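PDB 3RH3: uncharacterized DUF3829-like protein from Bacteroides thetaiotaomicron, which is of unknown function but has an all-alpha fold and is probably made as a membrane-anchored lipoprotein. Local coordinates for residues K161-A166 and P210-Y215; H31-K36 and A90-V95; A197-E202 and K230-D235; K17-Y22 and E148-E153. One frame throughout, in Å; residues are numbered along the deposited sequence.

How the interactions relate
The four contacts tie together an all-helical chain in which no active site is known. Interactions 2 and 4 share helix 10-32: interaction 4 joins it to helix 115-154, and interaction 2 joins its far end to helix 79-111, with centres 23 Å apart. Interactions 1 and 3 lie among the later helices, about 20 Å apart between centres. Interactions 1 and 4 are the one pair in direct touch, across helices 115-154 and 161-181, which follow each other in the chain; there Lys-161 CE packs 3.5 Å from Ser-152 O. Interactions 1 and 2 lie on opposite sides of the chain's centre. A bound 1,2-ethanediol, probably from the crystallisation liquor, rests near Ala-33 of interaction 2.

Interaction 1. Residues K161-A166 and P210-Y215; sequences KDQIMA and PAVTGY
Gln-163 reaches from its helix to the carbonyl of Pro-210, its NE2 standing 3.2 Å from Pro-210 O. The bond is weak, bent to 124° at the hydrogen, and it rests on one of two modelled conformers of the glutamine, which leaves it doubtful. Glutamine suits the place because its amide sits at the end of a flexible arm. Here CG is anti to the carbonyl carbon and the chain turns sharply at chi2 (84°), which swings the amide toward the loop. The same NE2 makes a plain van der Waals contact, 3.9 Å, with CG2 of Val-212, a methyl beyond the NH2 end of the amide and off its plane; the two side chains cross obliquely. Beyond Val-212 the loop makes a type II beta turn to Tyr-215. Gly-214 takes the third position, where the positive phi (88°) is easy for a residue without a side chain, and Tyr-215 then serves as N-cap of helix 216-240. Asp-162 and Gln-163 also rest on Ile-209, just before the loop segment. The contact thus joins the first turn of helix 161-181 to the connection between helices 189-207 and 216-240, while Met-165 and Lys-161 lean on helix 115-154.

Interaction 2. Residues H31-K36 and A90-V95; sequences HVANAK and AGLFNV
The ring of Phe-93 meets Val-32 obliquely, with CG2 of the valine 3.8 Å from Phe-93 CE1 and the two side chains crossing at about a right angle. One face of the ring carries a methyl from its own helix: Leu-92 CD2 stands 4.1 Å above the ring plane, over its centre. That methyl also reaches across the contact, where it lies 3.9 Å from Val-32 CG2, so valine, leucine and phenylalanine form one continuous apolar patch. Val-32 CG2 can serve both neighbours because it occupies the slot between its own backbone N and carbonyl carbon (chi1 -52°), while CG1, anti to the carbonyl carbon, comes only to 4.2 Å from Phe-93 CE1. The other leucine branch faces Ala-33: Leu-92 CD1 lies 4.2 Å from Ala-33 CB. Alanine's small side chain brings little bulk here, where the backbone leaves the helix close to Leu-92, the CA atoms of Ala-33 and Leu-92 being 8.1 Å apart. Asn-34 then acts as N-cap, its OD1 making a weak bond to Asp-37 N as helix 35-46 begins. Near the end of the first helix, Val-32 O accepts a hydrogen bond from Arg-96 NE and Ala-33 O one from Lys-136 NZ, long cationic side chains suited to reaching a helix end. The junction between helices 10-32 and 35-46 is therefore packed against the middle of helix 79-111, and Leu-92 extends the same apolar layer to Leu-132 and Tyr-135 of helix 115-154.

Interaction 3. Residues A197-E202 and K230-D235; sequences AELEKE and KSFMND
Leu-199 and Met-233, the latter built as selenomethionine for the crystal work, run past each other in opposite directions. Leu-199 CD2 lies 3.6 Å from Met-233 CG, and the leucine CG is 3.8 Å from SE. The methionine chain bends at chi3, about the CG-SE bond (92°), carrying the terminal methyl over the backbone of the facing helix, where CE sits 3.7 Å from both N and CB of Glu-200. The glutamate therefore contributes the aliphatic root of its side chain to the packing, and its chain crosses that of Met-233 at about a right angle. Leu-199 CD2 also touches the edge of the Phe-232 ring, close to the ring plane and 4.2 Å from Phe-232 CD2.

The two helix segments run nearly antiparallel, at 158°; with their axes 11.4 Å apart, the long, unbranched methionine suits the separation. A second shell surrounds these groups. Phe-232 makes an edge-to-face stack with Tyr-257, whose hydroxyl is hydrogen-bonded to Asp-235 OD2, one turn further along the same helix. On the other helix Glu-202 OE1 is bonded to Thr-173 OG1. Met-233 is further lined by Met-196 and Leu-203. Leu-199 of helix 189-207 thus meets both Met-233 of helix 216-240 and Thr-173 and Ile-177 of helix 161-181.

Interaction 4. Residues K17-Y22 and E148-E153; sequences KVINYY and EQAESE
Val-18 and Ile-19 pack on Ala-150 where two helices of the all-alpha bundle cross at 131°. This is the tight part of the contact. The axes come within 9.2 Å, and the CA atoms of Val-18 and Ala-150 are 6.6 Å apart, a closeness that the small alanine permits. Its CB is met from two directions, by Val-18 CG1 at 3.9 Å and by Ile-19 CD1 at 3.7 Å. Two torsions of the isoleucine, chi1 (-62°, CG1 anti to the carbonyl carbon) and chi2 (-52°), together place CD1 against the other helix, where it also reaches Glu-151 CG at 3.8 Å. That CG still packs closely, its chain crossing the isoleucine at about a right angle; the looseness begins at the carboxylate, which makes a long, weak ion pair with Arg-168. Val-18 also packs on Phe-77, and Ile-19 on Thr-147 and Leu-154, so the hydrophobic side extends beyond the segments. The end of Gln-149, an exposed residue, leads away from the contact, and Glu-153 takes no part in it. One turn apart, they join in a nearly straight bond, Gln-149 NE2 giving its hydrogen in the amide plane to the anti lone pair of Glu-153 OE2 at 3.0 Å.

Interaction 1. Residues K161-A166 and P210-Y215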
loop_
_atom_site.group_PDB
_atom_site.type_symbol
_atom_site.label_atom_id
_atom_site.label_comp_id
_atom_site.label_asym_id
_atom_site.label_seq_id
_atom_site.Cartn_x
_atom_site.Cartn_y
_atom_site.Cartn_z
ATOM N N LYS A 161 3.643 -2.573 23.914
ATOM C CA LYS A 161 3.042 -3.434 22.894
ATOM C C LYS A 161 1.839 -2.746 22.224
ATOM O O LYS A 161 1.843 -2.608 20.998
ATOM C CB LYS A 161 2.615 -4.775 23.525
ATOM C CG LYS A 161 2.040 -5.817 22.566
ATOM C CD LYS A 161 1.387 -6.946 23.340
ATOM C CE LYS A 161 0.701 -7.934 22.443
ATOM N NZ LYS A 161 -0.742 -8.069 22.785
ATOM N N ASP A 162 0.847 -2.268 23.026
ATOM C CA ASP A 162 -0.390 -1.648 22.528
ATOM C C ASP A 162 -0.098 -0.448 21.626
ATOM O O ASP A 162 -0.706 -0.343 20.556
ATOM C CB ASP A 162 -1.305 -1.220 23.683
ATOM C CG ASP A 162 -1.850 -2.330 24.573
ATOM O OD1 ASP A 162 -1.672 -3.524 24.220
ATOM O OD2 ASP A 162 -2.474 -2.002 25.615
ATOM N N GLN A 163 0.845 0.432 22.066
ATOM C CA GLN A 163 1.264 1.623 21.340
ATOM C C GLN A 163 1.890 1.220 19.980
ATOM O O GLN A 163 1.481 1.750 18.954
ATOM C CB GLN A 163 2.249 2.454 22.199
ATOM C CG GLN A 163 1.597 3.174 23.403
ATOM C CD GLN A 163 1.427 2.359 24.683
ATOM O OE1 GLN A 163 1.420 1.113 24.696
ATOM N NE2 GLN A 163 1.183 3.058 25.788
ATOM N N ILE A 164 2.867 0.267 19.980
ATOM C CA ILE A 164 3.567 -0.225 18.784
ATOM C C ILE A 164 2.574 -0.872 17.807
ATOM O O ILE A 164 2.594 -0.550 16.607
ATOM C CB ILE A 164 4.728 -1.187 19.165
ATOM C CG1 ILE A 164 5.829 -0.403 19.932
ATOM C CG2 ILE A 164 5.312 -1.896 17.905
ATOM C CD1 ILE A 164 6.619 -1.186 20.926
HETATM N N MSE A 165 1.714 -1.766 18.316
HETATM C CA MSE A 165 0.671 -2.453 17.532
HETATM C C MSE A 165 -0.241 -1.427 16.848
HETATM O O MSE A 165 -0.536 -1.551 15.666
HETATM C CB MSE A 165 -0.181 -3.393 18.421
HETATM C CG MSE A 165 0.579 -4.590 18.983
HETATM SE SE MSE A 165 1.419 -5.696 17.629
HETATM C CE MSE A 165 -0.189 -6.511 16.934
ATOM N N ALA A 166 -0.676 -0.386 17.610
ATOM C CA ALA A 166 -1.561 0.650 17.073
ATOM C C ALA A 166 -0.906 1.399 15.910
ATOM O O ALA A 166 -1.530 1.579 14.854
ATOM C CB ALA A 166 -1.956 1.626 18.162
ATOM N N PRO A 210 -3.680 3.311 27.594
ATOM C CA PRO A 210 -3.143 3.886 28.837
ATOM C C PRO A 210 -1.627 4.067 28.762
ATOM O O PRO A 210 -0.921 3.205 28.227
ATOM C CB PRO A 210 -3.546 2.865 29.911
ATOM C CG PRO A 210 -3.692 1.574 29.173
ATOM C CD PRO A 210 -4.170 1.929 27.796
ATOM N N ALA A 211 -1.144 5.207 29.272
ATOM C CA ALA A 211 0.273 5.545 29.332
ATOM C C ALA A 211 1.011 4.575 30.264
ATOM O O ALA A 211 0.422 4.061 31.222
ATOM C CB ALA A 211 0.439 6.978 29.820
ATOM N N VAL A 212 2.284 4.301 29.962
ATOM C CA VAL A 212 3.130 3.413 30.761
ATOM C C VAL A 212 4.204 4.272 31.421
ATOM O O VAL A 212 4.845 5.075 30.741
ATOM C CB VAL A 212 3.733 2.247 29.931
ATOM C CG1 VAL A 212 4.376 1.202 30.839
ATOM C CG2 VAL A 212 2.677 1.589 29.044
ATOM N N THR A 213 4.389 4.115 32.742
ATOM C CA THR A 213 5.365 4.869 33.520
ATOM C C THR A 213 6.792 4.473 33.096
ATOM O O THR A 213 7.082 3.290 32.923
ATOM C CB THR A 213 5.092 4.636 35.016
ATOM O OG1 THR A 213 3.743 5.016 35.282
ATOM C CG2 THR A 213 6.014 5.439 35.923
ATOM N N GLY A 214 7.644 5.483 32.920
ATOM C CA GLY A 214 9.043 5.322 32.531
ATOM C C GLY A 214 9.299 5.282 31.036
ATOM O O GLY A 214 10.367 4.832 30.609
ATOM N N TYR A 215 8.314 5.714 30.226
ATOM C CA TYR A 215 8.406 5.701 28.756
ATOM C C TYR A 215 7.858 7.017 28.171
ATOM O O TYR A 215 7.202 7.000 27.131
ATOM C CB TYR A 215 7.667 4.463 28.164
ATOM C CG TYR A 215 8.228 3.148 28.654
ATOM C CD1 TYR A 215 9.336 2.570 28.044
ATOM C CD2 TYR A 215 7.697 2.514 29.778
ATOM C CE1 TYR A 215 9.914 1.402 28.546
ATOM C CE2 TYR A 215 8.254 1.335 30.277
ATOM C CZ TYR A 215 9.365 0.785 29.662
ATOM O OH TYR A 215 9.907 -0.377 30.159
#

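Interaction 2. Residues H31-K36 and A90-V95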
loop_
_atom_site.group_PDB
_atom_site.type_symbol
_atom_site.label_atom_id
_atom_site.label_comp_id
_atom_site.label_asym_id
_atom_site.label_seq_id
_atom_site.Cartn_x
_atom_site.Cartn_y
_atom_site.Cartn_z
ATOM N N HIS A 31 9.048 -1.810 -5.397
ATOM C CA HIS A 31 9.902 -1.715 -6.576
ATOM C C HIS A 31 9.153 -1.988 -7.886
ATOM O O HIS A 31 9.428 -1.304 -8.872
ATOM C CB HIS A 31 11.102 -2.673 -6.453
ATOM C CG HIS A 31 12.153 -2.488 -7.507
ATOM N ND1 HIS A 31 12.371 -3.448 -8.492
ATOM C CD2 HIS A 31 13.026 -1.468 -7.692
ATOM C CE1 HIS A 31 13.362 -2.984 -9.238
ATOM N NE2 HIS A 31 13.790 -1.794 -8.800
ATOM N N VAL A 32 8.245 -2.983 -7.921
ATOM C CA VAL A 32 7.582 -3.377 -9.169
ATOM C C VAL A 32 6.174 -2.766 -9.355
ATOM O O VAL A 32 5.722 -2.648 -10.491
ATOM C CB VAL A 32 7.528 -4.926 -9.342
ATOM C CG1 VAL A 32 8.912 -5.550 -9.177
ATOM C CG2 VAL A 32 6.523 -5.583 -8.395
ATOM N N ALA A 33 5.476 -2.418 -8.275
ATOM C CA ALA A 33 4.112 -1.890 -8.381
ATOM C C ALA A 33 4.007 -0.528 -7.747
ATOM O O ALA A 33 3.023 -0.235 -7.066
ATOM C CB ALA A 33 3.128 -2.855 -7.726
ATOM N N ASN A 34 5.024 0.318 -7.965
ATOM C CA ASN A 34 5.041 1.666 -7.415
ATOM C C ASN A 34 4.115 2.555 -8.259
ATOM O O ASN A 34 4.287 2.651 -9.480
ATOM C CB ASN A 34 6.472 2.202 -7.363
ATOM C CG ASN A 34 6.576 3.630 -6.907
ATOM O OD1 ASN A 34 6.931 4.520 -7.677
ATOM N ND2 ASN A 34 6.253 3.888 -5.654
ATOM N N ALA A 35 3.108 3.159 -7.610
ATOM C CA ALA A 35 2.121 4.039 -8.260
ATOM C C ALA A 35 2.757 5.198 -9.019
ATOM O O ALA A 35 2.283 5.512 -10.094
ATOM C CB ALA A 35 1.171 4.585 -7.236
ATOM N N LYS A 36 3.824 5.813 -8.482
ATOM C CA LYS A 36 4.524 6.928 -9.117
ATOM C C LYS A 36 5.098 6.512 -10.487
ATOM O O LYS A 36 5.007 7.292 -11.428
ATOM C CB LYS A 36 5.630 7.500 -8.205
ATOM N N ALA A 90 1.089 -13.773 -9.060
ATOM C CA ALA A 90 1.095 -14.161 -10.460
ATOM C C ALA A 90 0.273 -13.146 -11.252
ATOM O O ALA A 90 0.734 -12.658 -12.277
ATOM C CB ALA A 90 0.542 -15.575 -10.632
ATOM N N GLY A 91 -0.898 -12.784 -10.729
ATOM C CA GLY A 91 -1.761 -11.803 -11.358
ATOM C C GLY A 91 -1.047 -10.472 -11.445
ATOM O O GLY A 91 -0.955 -9.875 -12.525
ATOM N N LEU A 92 -0.464 -10.036 -10.322
ATOM C CA LEU A 92 0.267 -8.780 -10.290
ATOM C C LEU A 92 1.311 -8.701 -11.440
ATOM O O LEU A 92 1.218 -7.789 -12.258
ATOM C CB LEU A 92 0.928 -8.572 -8.927
ATOM C CG LEU A 92 1.630 -7.236 -8.753
ATOM C CD1 LEU A 92 1.158 -6.543 -7.509
ATOM C CD2 LEU A 92 3.134 -7.415 -8.752
ATOM N N PHE A 93 2.256 -9.677 -11.527
ATOM C CA PHE A 93 3.318 -9.701 -12.542
ATOM C C PHE A 93 2.777 -9.812 -13.971
ATOM O O PHE A 93 3.362 -9.210 -14.879
ATOM C CB PHE A 93 4.346 -10.804 -12.253
ATOM C CG PHE A 93 5.200 -10.490 -11.040
ATOM C CD1 PHE A 93 6.075 -9.408 -11.043
ATOM C CD2 PHE A 93 5.132 -11.276 -9.896
ATOM C CE1 PHE A 93 6.835 -9.099 -9.907
ATOM C CE2 PHE A 93 5.896 -10.970 -8.765
ATOM C CZ PHE A 93 6.739 -9.882 -8.776
ATOM N N ASN A 94 1.659 -10.540 -14.165
ATOM C CA ASN A 94 1.008 -10.707 -15.465
ATOM C C ASN A 94 0.453 -9.349 -15.952
ATOM O O ASN A 94 0.726 -8.933 -17.083
ATOM C CB ASN A 94 -0.105 -11.778 -15.361
ATOM C CG ASN A 94 -1.121 -11.848 -16.486
ATOM O OD1 ASN A 94 -2.333 -11.889 -16.240
ATOM N ND2 ASN A 94 -0.663 -11.917 -17.733
ATOM N N VAL A 95 -0.307 -8.646 -15.090
ATOM C CA VAL A 95 -0.881 -7.351 -15.489
ATOM C C VAL A 95 0.259 -6.294 -15.626
ATOM O O VAL A 95 0.168 -5.460 -16.514
ATOM C CB VAL A 95 -2.078 -6.850 -14.633
ATOM C CG1 VAL A 95 -3.225 -7.859 -14.644
ATOM C CG2 VAL A 95 -1.672 -6.509 -13.208
#

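Interaction 3. Residues A197-E202 and K230-D235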
loop_
_atom_site.group_PDB
_atom_site.type_symbol
_atom_site.label_atom_id
_atom_site.label_comp_id
_atom_site.label_asym_id
_atom_site.label_seq_id
_atom_site.Cartn_x
_atom_site.Cartn_y
_atom_site.Cartn_z
ATOM N N ALA A 197 -12.810 5.717 7.674
ATOM C CA ALA A 197 -13.632 5.374 8.831
ATOM C C ALA A 197 -12.886 4.346 9.699
ATOM O O ALA A 197 -12.893 4.451 10.924
ATOM C CB ALA A 197 -14.977 4.833 8.373
ATOM N N GLU A 198 -12.227 3.367 9.059
ATOM C CA GLU A 198 -11.394 2.349 9.731
ATOM C C GLU A 198 -10.245 3.065 10.489
ATOM O O GLU A 198 -10.061 2.852 11.692
ATOM C CB GLU A 198 -10.863 1.318 8.704
ATOM C CG GLU A 198 -9.953 0.244 9.283
ATOM C CD GLU A 198 -9.383 -0.765 8.299
ATOM O OE1 GLU A 198 -10.181 -1.413 7.582
ATOM O OE2 GLU A 198 -8.142 -0.943 8.281
ATOM N N LEU A 199 -9.553 3.963 9.808
ATOM C CA LEU A 199 -8.465 4.775 10.379
ATOM C C LEU A 199 -8.936 5.642 11.567
ATOM O O LEU A 199 -8.206 5.745 12.563
ATOM C CB LEU A 199 -7.823 5.666 9.301
ATOM C CG LEU A 199 -6.562 6.486 9.732
ATOM C CD1 LEU A 199 -5.527 5.586 10.400
ATOM C CD2 LEU A 199 -5.948 7.191 8.544
ATOM N N GLU A 200 -10.148 6.254 11.460
ATOM C CA GLU A 200 -10.713 7.101 12.512
ATOM C C GLU A 200 -10.999 6.251 13.759
ATOM O O GLU A 200 -10.776 6.706 14.873
ATOM C CB GLU A 200 -11.990 7.819 12.009
ATOM C CG GLU A 200 -12.848 8.504 13.069
ATOM C CD GLU A 200 -12.500 9.938 13.420
ATOM O OE1 GLU A 200 -11.310 10.314 13.317
ATOM O OE2 GLU A 200 -13.421 10.680 13.832
ATOM N N LYS A 201 -11.485 5.035 13.559
ATOM C CA LYS A 201 -11.801 4.097 14.631
ATOM C C LYS A 201 -10.493 3.661 15.328
ATOM O O LYS A 201 -10.442 3.620 16.554
ATOM C CB LYS A 201 -12.557 2.882 14.043
ATOM C CG LYS A 201 -13.424 2.121 15.018
ATOM C CD LYS A 201 -14.137 0.952 14.328
ATOM N N GLU A 202 -9.440 3.386 14.553
ATOM C CA GLU A 202 -8.119 2.988 15.075
ATOM C C GLU A 202 -7.484 4.148 15.855
ATOM O O GLU A 202 -6.872 3.940 16.902
ATOM C CB GLU A 202 -7.174 2.563 13.935
ATOM C CG GLU A 202 -7.541 1.268 13.234
ATOM C CD GLU A 202 -6.865 1.029 11.894
ATOM O OE1 GLU A 202 -5.963 1.812 11.519
ATOM O OE2 GLU A 202 -7.229 0.039 11.223
ATOM N N LYS A 230 -3.821 12.480 12.060
ATOM C CA LYS A 230 -4.900 13.485 11.903
ATOM C C LYS A 230 -4.561 14.444 10.763
ATOM O O LYS A 230 -5.438 14.778 9.997
ATOM C CB LYS A 230 -5.164 14.278 13.192
ATOM C CG LYS A 230 -5.543 13.433 14.393
ATOM C CD LYS A 230 -5.324 14.161 15.723
ATOM C CE LYS A 230 -5.071 13.173 16.835
ATOM N NZ LYS A 230 -4.521 13.814 18.056
ATOM N N SER A 231 -3.277 14.833 10.610
ATOM C CA SER A 231 -2.843 15.726 9.525
ATOM C C SER A 231 -3.020 15.052 8.199
ATOM O O SER A 231 -3.485 15.674 7.255
ATOM C CB SER A 231 -1.387 16.138 9.705
ATOM O OG SER A 231 -1.373 17.127 10.708
ATOM N N PHE A 232 -2.661 13.768 8.135
ATOM C CA PHE A 232 -2.804 12.952 6.930
ATOM C C PHE A 232 -4.262 12.899 6.543
ATOM O O PHE A 232 -4.617 13.083 5.380
ATOM C CB PHE A 232 -2.220 11.520 7.110
ATOM C CG PHE A 232 -2.656 10.625 5.984
ATOM C CD1 PHE A 232 -2.068 10.727 4.726
ATOM C CD2 PHE A 232 -3.756 9.777 6.133
ATOM C CE1 PHE A 232 -2.531 9.948 3.653
ATOM C CE2 PHE A 232 -4.225 9.011 5.053
ATOM C CZ PHE A 232 -3.613 9.109 3.821
HETATM N N MSE A 233 -5.096 12.639 7.516
HETATM C CA MSE A 233 -6.544 12.541 7.338
HETATM C C MSE A 233 -7.183 13.850 6.815
HETATM O O MSE A 233 -8.072 13.781 5.962
HETATM C CB MSE A 233 -7.207 12.107 8.655
HETATM C CG MSE A 233 -7.026 10.610 8.889
HETATM SE SE MSE A 233 -7.842 10.008 10.531
HETATM C CE MSE A 233 -9.482 9.525 9.900
ATOM N N ASN A 234 -6.690 15.016 7.279
ATOM C CA ASN A 234 -7.160 16.312 6.815
ATOM C C ASN A 234 -6.743 16.531 5.362
ATOM O O ASN A 234 -7.554 16.993 4.549
ATOM C CB ASN A 234 -6.620 17.444 7.715
ATOM C CG ASN A 234 -7.230 17.449 9.102
ATOM O OD1 ASN A 234 -8.352 16.997 9.329
ATOM N ND2 ASN A 234 -6.510 17.977 10.064
ATOM N N ASP A 235 -5.489 16.171 5.042
ATOM C CA ASP A 235 -4.932 16.308 3.697
ATOM C C ASP A 235 -5.641 15.340 2.731
ATOM O O ASP A 235 -5.989 15.742 1.626
ATOM C CB ASP A 235 -3.412 16.053 3.710
ATOM C CG ASP A 235 -2.568 17.066 4.476
ATOM O OD1 ASP A 235 -3.154 17.995 5.108
ATOM O OD2 ASP A 235 -1.319 16.958 4.422
#

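Interaction 4. Residues K17-Y22 and E148-E153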
loop_
_atom_site.group_PDB
_atom_site.type_symbol
_atom_site.label_atom_id
_atom_site.label_comp_id
_atom_site.label_asym_id
_atom_site.label_seq_id
_atom_site.Cartn_x
_atom_site.Cartn_y
_atom_site.Cartn_z
ATOM N N LYS A 17 9.423 -15.404 10.614
ATOM C CA LYS A 17 9.435 -15.754 9.190
ATOM C C LYS A 17 8.249 -15.072 8.504
ATOM O O LYS A 17 8.375 -14.651 7.365
ATOM C CB LYS A 17 9.438 -17.277 8.998
ATOM C CG LYS A 17 10.847 -17.853 9.055
ATOM C CD LYS A 17 10.827 -19.328 9.360
ATOM C CE LYS A 17 12.177 -19.859 9.774
ATOM N N VAL A 18 7.134 -14.879 9.222
ATOM C CA VAL A 18 5.951 -14.138 8.743
ATOM C C VAL A 18 6.345 -12.642 8.561
ATOM O O VAL A 18 6.018 -12.032 7.539
ATOM C CB VAL A 18 4.735 -14.305 9.706
ATOM C CG1 VAL A 18 3.642 -13.270 9.419
ATOM C CG2 VAL A 18 4.163 -15.719 9.627
ATOM N N ILE A 19 7.053 -12.069 9.550
ATOM C CA ILE A 19 7.507 -10.676 9.537
ATOM C C ILE A 19 8.482 -10.471 8.373
ATOM O O ILE A 19 8.296 -9.521 7.604
ATOM C CB ILE A 19 8.116 -10.268 10.923
ATOM C CG1 ILE A 19 7.079 -10.367 12.080
ATOM C CG2 ILE A 19 8.760 -8.861 10.897
ATOM C CD1 ILE A 19 5.764 -9.648 11.844
ATOM N N ASN A 20 9.494 -11.371 8.234
ATOM C CA ASN A 20 10.467 -11.293 7.147
ATOM C C ASN A 20 9.771 -11.411 5.778
ATOM O O ASN A 20 10.151 -10.716 4.840
ATOM C CB ASN A 20 11.558 -12.358 7.285
ATOM C CG ASN A 20 12.379 -12.487 6.026
ATOM O OD1 ASN A 20 12.887 -11.495 5.487
ATOM N ND2 ASN A 20 12.436 -13.684 5.460
ATOM N N TYR A 21 8.756 -12.294 5.656
ATOM C CA TYR A 21 8.029 -12.426 4.402
ATOM C C TYR A 21 7.339 -11.094 4.062
ATOM O O TYR A 21 7.414 -10.637 2.909
ATOM C CB TYR A 21 6.994 -13.571 4.453
ATOM C CG TYR A 21 6.356 -13.781 3.104
ATOM C CD1 TYR A 21 6.963 -14.586 2.145
ATOM C CD2 TYR A 21 5.218 -13.070 2.732
ATOM C CE1 TYR A 21 6.389 -14.770 0.889
ATOM C CE2 TYR A 21 4.657 -13.218 1.464
ATOM C CZ TYR A 21 5.246 -14.072 0.547
ATOM O OH TYR A 21 4.697 -14.240 -0.695
ATOM N N TYR A 22 6.672 -10.476 5.061
ATOM C CA TYR A 22 6.027 -9.167 4.894
ATOM C C TYR A 22 7.052 -8.102 4.431
ATOM O O TYR A 22 6.756 -7.352 3.505
ATOM C CB TYR A 22 5.320 -8.702 6.183
ATOM C CG TYR A 22 4.896 -7.241 6.149
ATOM C CD1 TYR A 22 3.789 -6.832 5.410
ATOM C CD2 TYR A 22 5.623 -6.266 6.833
ATOM C CE1 TYR A 22 3.403 -5.495 5.365
ATOM C CE2 TYR A 22 5.253 -4.918 6.785
ATOM C CZ TYR A 22 4.134 -4.540 6.054
ATOM O OH TYR A 22 3.763 -3.224 5.983
ATOM N N GLU A 148 0.210 -9.003 12.023
ATOM C CA GLU A 148 -0.353 -8.536 13.293
ATOM C C GLU A 148 -0.247 -9.620 14.382
ATOM O O GLU A 148 0.228 -9.335 15.467
ATOM C CB GLU A 148 -1.822 -8.122 13.089
ATOM C CG GLU A 148 -2.432 -7.235 14.159
ATOM C CD GLU A 148 -3.825 -6.721 13.841
ATOM O OE1 GLU A 148 -4.072 -6.314 12.681
ATOM O OE2 GLU A 148 -4.661 -6.685 14.773
ATOM N N GLN A 149 -0.682 -10.846 14.081
ATOM C CA GLN A 149 -0.614 -11.987 14.982
ATOM C C GLN A 149 0.856 -12.295 15.327
ATOM O O GLN A 149 1.165 -12.558 16.490
ATOM C CB GLN A 149 -1.304 -13.207 14.343
ATOM C CG GLN A 149 -1.401 -14.447 15.241
ATOM C CD GLN A 149 -2.192 -14.214 16.514
ATOM O OE1 GLN A 149 -3.323 -13.711 16.492
ATOM N NE2 GLN A 149 -1.610 -14.580 17.652
ATOM N N ALA A 150 1.752 -12.237 14.325
ATOM C CA ALA A 150 3.177 -12.487 14.539
ATOM C C ALA A 150 3.783 -11.409 15.434
ATOM O O ALA A 150 4.542 -11.739 16.349
ATOM C CB ALA A 150 3.915 -12.552 13.210
ATOM N N GLU A 151 3.420 -10.126 15.202
ATOM C CA GLU A 151 3.911 -9.028 16.025
ATOM C C GLU A 151 3.403 -9.160 17.457
ATOM O O GLU A 151 4.188 -8.985 18.369
ATOM C CB GLU A 151 3.569 -7.648 15.441
ATOM C CG GLU A 151 4.579 -7.141 14.414
ATOM C CD GLU A 151 5.977 -6.749 14.887
ATOM O OE1 GLU A 151 6.642 -7.554 15.583
ATOM O OE2 GLU A 151 6.442 -5.659 14.482
ATOM N N SER A 152 2.142 -9.540 17.659
ATOM C CA SER A 152 1.574 -9.711 18.997
ATOM C C SER A 152 2.355 -10.751 19.821
ATOM O O SER A 152 2.462 -10.612 21.042
ATOM C CB SER A 152 0.106 -10.102 18.904
ATOM O OG SER A 152 -0.405 -10.427 20.185
ATOM N N GLU A 153 2.913 -11.772 19.144
ATOM C CA GLU A 153 3.694 -12.843 19.760
ATOM C C GLU A 153 5.116 -12.395 20.071
ATOM O O GLU A 153 5.634 -12.712 21.145
ATOM C CB GLU A 153 3.718 -14.081 18.847
ATOM C CG GLU A 153 2.414 -14.857 18.866
ATOM C CD GLU A 153 2.183 -15.795 17.695
ATOM O OE1 GLU A 153 3.142 -16.490 17.283
ATOM O OE2 GLU A 153 1.028 -15.858 17.212
#